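Local coordinates for protein PfkB (Polaromonas sp. JS666, PDB 4DU5) that is a pfkB-family carbohydrate kinase that probably transfers phosphate from ATP to a sugar or related small substrate, at residues A[69-74]-A[291-296]. Numbering follows the deposited sequence.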
loop_
_atom_site.group_PDB
_atom_site.type_symbol
_atom_site.label_atom_id
_atom_site.label_comp_id
_atom_site.label_asym_id
_atom_site.label_seq_id
_atom_site.Cartn_x
_atom_site.Cartn_y
_atom_site.Cartn_z
ATOM N N ALA A 69 -15.360 17.094 16.551
ATOM C CA ALA A 69 -16.146 17.742 15.495
ATOM C C ALA A 69 -17.630 17.320 15.532
ATOM O O ALA A 69 -18.541 18.141 15.299
ATOM C CB ALA A 69 -15.551 17.499 14.144
ATOM N N ARG A 70 -17.881 16.049 15.829
ATOM C CA ARG A 70 -19.262 15.578 16.002
ATOM C C ARG A 70 -19.931 16.166 17.246
ATOM O O ARG A 70 -21.145 16.185 17.341
ATOM C CB ARG A 70 -19.351 14.048 16.042
ATOM C CG ARG A 70 -18.973 13.385 14.730
ATOM C CD ARG A 70 -18.839 11.897 14.925
ATOM N NE ARG A 70 -18.647 11.212 13.660
ATOM C CZ ARG A 70 -18.631 9.883 13.530
ATOM N NH1 ARG A 70 -18.795 9.095 14.594
ATOM N NH2 ARG A 70 -18.445 9.328 12.334
ATOM N N LEU A 71 -19.145 16.619 18.201
ATOM C CA LEU A 71 -19.728 17.242 19.375
ATOM C C LEU A 71 -20.009 18.727 19.144
ATOM O O LEU A 71 -20.459 19.401 20.040
ATOM C CB LEU A 71 -18.867 17.016 20.644
ATOM C CG LEU A 71 -18.850 15.602 21.254
ATOM C CD1 LEU A 71 -18.158 15.591 22.566
ATOM C CD2 LEU A 71 -20.244 15.047 21.405
ATOM N N GLY A 72 -19.753 19.226 17.943
ATOM C CA GLY A 72 -20.068 20.609 17.610
ATOM C C GLY A 72 -18.881 21.560 17.568
ATOM O O GLY A 72 -19.012 22.663 17.091
ATOM N N LEU A 73 -17.722 21.148 18.060
ATOM C CA LEU A 73 -16.551 22.007 18.097
ATOM C C LEU A 73 -15.921 22.279 16.725
ATOM O O LEU A 73 -16.027 21.491 15.778
ATOM C CB LEU A 73 -15.489 21.395 19.006
ATOM C CG LEU A 73 -15.497 21.630 20.516
ATOM C CD1 LEU A 73 -16.554 20.761 21.222
ATOM C CD2 LEU A 73 -14.121 21.366 21.054
ATOM N N LYS A 74 -15.261 23.425 16.642
ATOM C CA LYS A 74 -14.605 23.918 15.453
ATOM C C LYS A 74 -13.221 23.316 15.542
ATOM O O LYS A 74 -12.437 23.714 16.371
ATOM C CB LYS A 74 -14.500 25.451 15.575
ATOM C CG LYS A 74 -15.078 26.304 14.459
ATOM C CD LYS A 74 -16.599 26.221 14.419
ATOM C CE LYS A 74 -17.193 27.023 13.238
ATOM N NZ LYS A 74 -16.734 26.535 11.870
ATOM N N VAL A 291 -13.203 14.551 27.723
ATOM C CA VAL A 291 -12.753 15.498 28.735
ATOM C C VAL A 291 -12.327 16.798 28.144
ATOM O O VAL A 291 -12.492 17.835 28.789
ATOM C CB VAL A 291 -11.751 14.909 29.790
ATOM C CG1 VAL A 291 -11.529 13.455 29.513
ATOM C CG2 VAL A 291 -10.430 15.674 29.850
ATOM N N ILE A 292 -11.833 16.755 26.905
ATOM C CA ILE A 292 -11.418 17.964 26.183
ATOM C C ILE A 292 -12.632 18.821 25.814
ATOM O O ILE A 292 -12.664 20.035 26.081
ATOM C CB ILE A 292 -10.559 17.607 24.944
ATOM C CG1 ILE A 292 -9.195 17.053 25.400
ATOM C CG2 ILE A 292 -10.404 18.811 23.934
ATOM C CD1 ILE A 292 -8.242 16.867 24.254
ATOM N N SER A 293 -13.655 18.195 25.259
ATOM C CA SER A 293 -14.815 18.970 24.881
ATOM C C SER A 293 -15.526 19.588 26.091
ATOM O O SER A 293 -15.959 20.726 26.028
ATOM C CB SER A 293 -15.768 18.159 24.010
ATOM O OG SER A 293 -16.297 17.071 24.737
ATOM N N ALA A 294 -15.654 18.862 27.195
ATOM C CA ALA A 294 -16.353 19.440 28.351
ATOM C C ALA A 294 -15.644 20.698 28.911
ATOM O O ALA A 294 -16.286 21.732 29.145
ATOM C CB ALA A 294 -16.572 18.398 29.424
ATOM N N LEU A 295 -14.324 20.620 29.097
ATOM C CA LEU A 295 -13.549 21.730 29.659
ATOM C C LEU A 295 -13.594 22.949 28.733
ATOM O O LEU A 295 -13.578 24.097 29.169
ATOM C CB LEU A 295 -12.102 21.293 29.848
ATOM C CG LEU A 295 -11.430 20.718 31.103
ATOM C CD1 LEU A 295 -12.381 20.433 32.233
ATOM C CD2 LEU A 295 -10.674 19.452 30.694
ATOM N N LEU A 296 -13.636 22.704 27.438
ATOM C CA LEU A 296 -13.705 23.793 26.501
ATOM C C LEU A 296 -15.134 24.320 26.421
ATOM O O LEU A 296 -15.345 25.473 26.082
ATOM C CB LEU A 296 -13.177 23.336 25.133
ATOM C CG LEU A 296 -11.776 23.742 24.608
ATOM C CD1 LEU A 296 -10.891 24.476 25.588
ATOM C CD2 LEU A 296 -11.039 22.547 24.033
#
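L71 and L73 pack against S293 and L296 in a small, buried, largely apolar contact between the turn that ends helix 60-70 and the last turns of helix 283-296. Both pieces belong to the alpha/beta domain of the pfkB (ribokinase-like) fold: the first leads directly into strand 75-81 of the large sheet. G72, with positive phi (104°), closes helix 60-70 in a Schellman motif, with two bonds back into the last turn, one of them G72 N to A69 O. The reversal places L71 and L73, one before the glycine and one after it, so that both leucine side chains set off toward helix 283-296.

The CB of S293 is met by both leucines, each through its CD1 methyl: L71 CD1 at 3.8 Å and L73 CD1 at 3.9 Å from S293 CB. L71 CD1 also lies 3.2 Å from S293 OG, a plain methyl-to-oxygen van der Waals contact. Farther along, L73 CD2 meets L296 CD2 more loosely, at 4.4 Å, methyl to methyl. A chi1 of 65° turns S293 OG back along its own helix to bond V289 O; R307 NH1 of helix 301-316 is a further partner. That helix also touches L71 through I311, and V29 of strand 27-32 packs on L296.

Only about 157 Å² is buried, summed over both sides. With its hydroxyl committed to V289 O and R307, S293 meets the leucines as a van der Waals neighbour, not a polar partner.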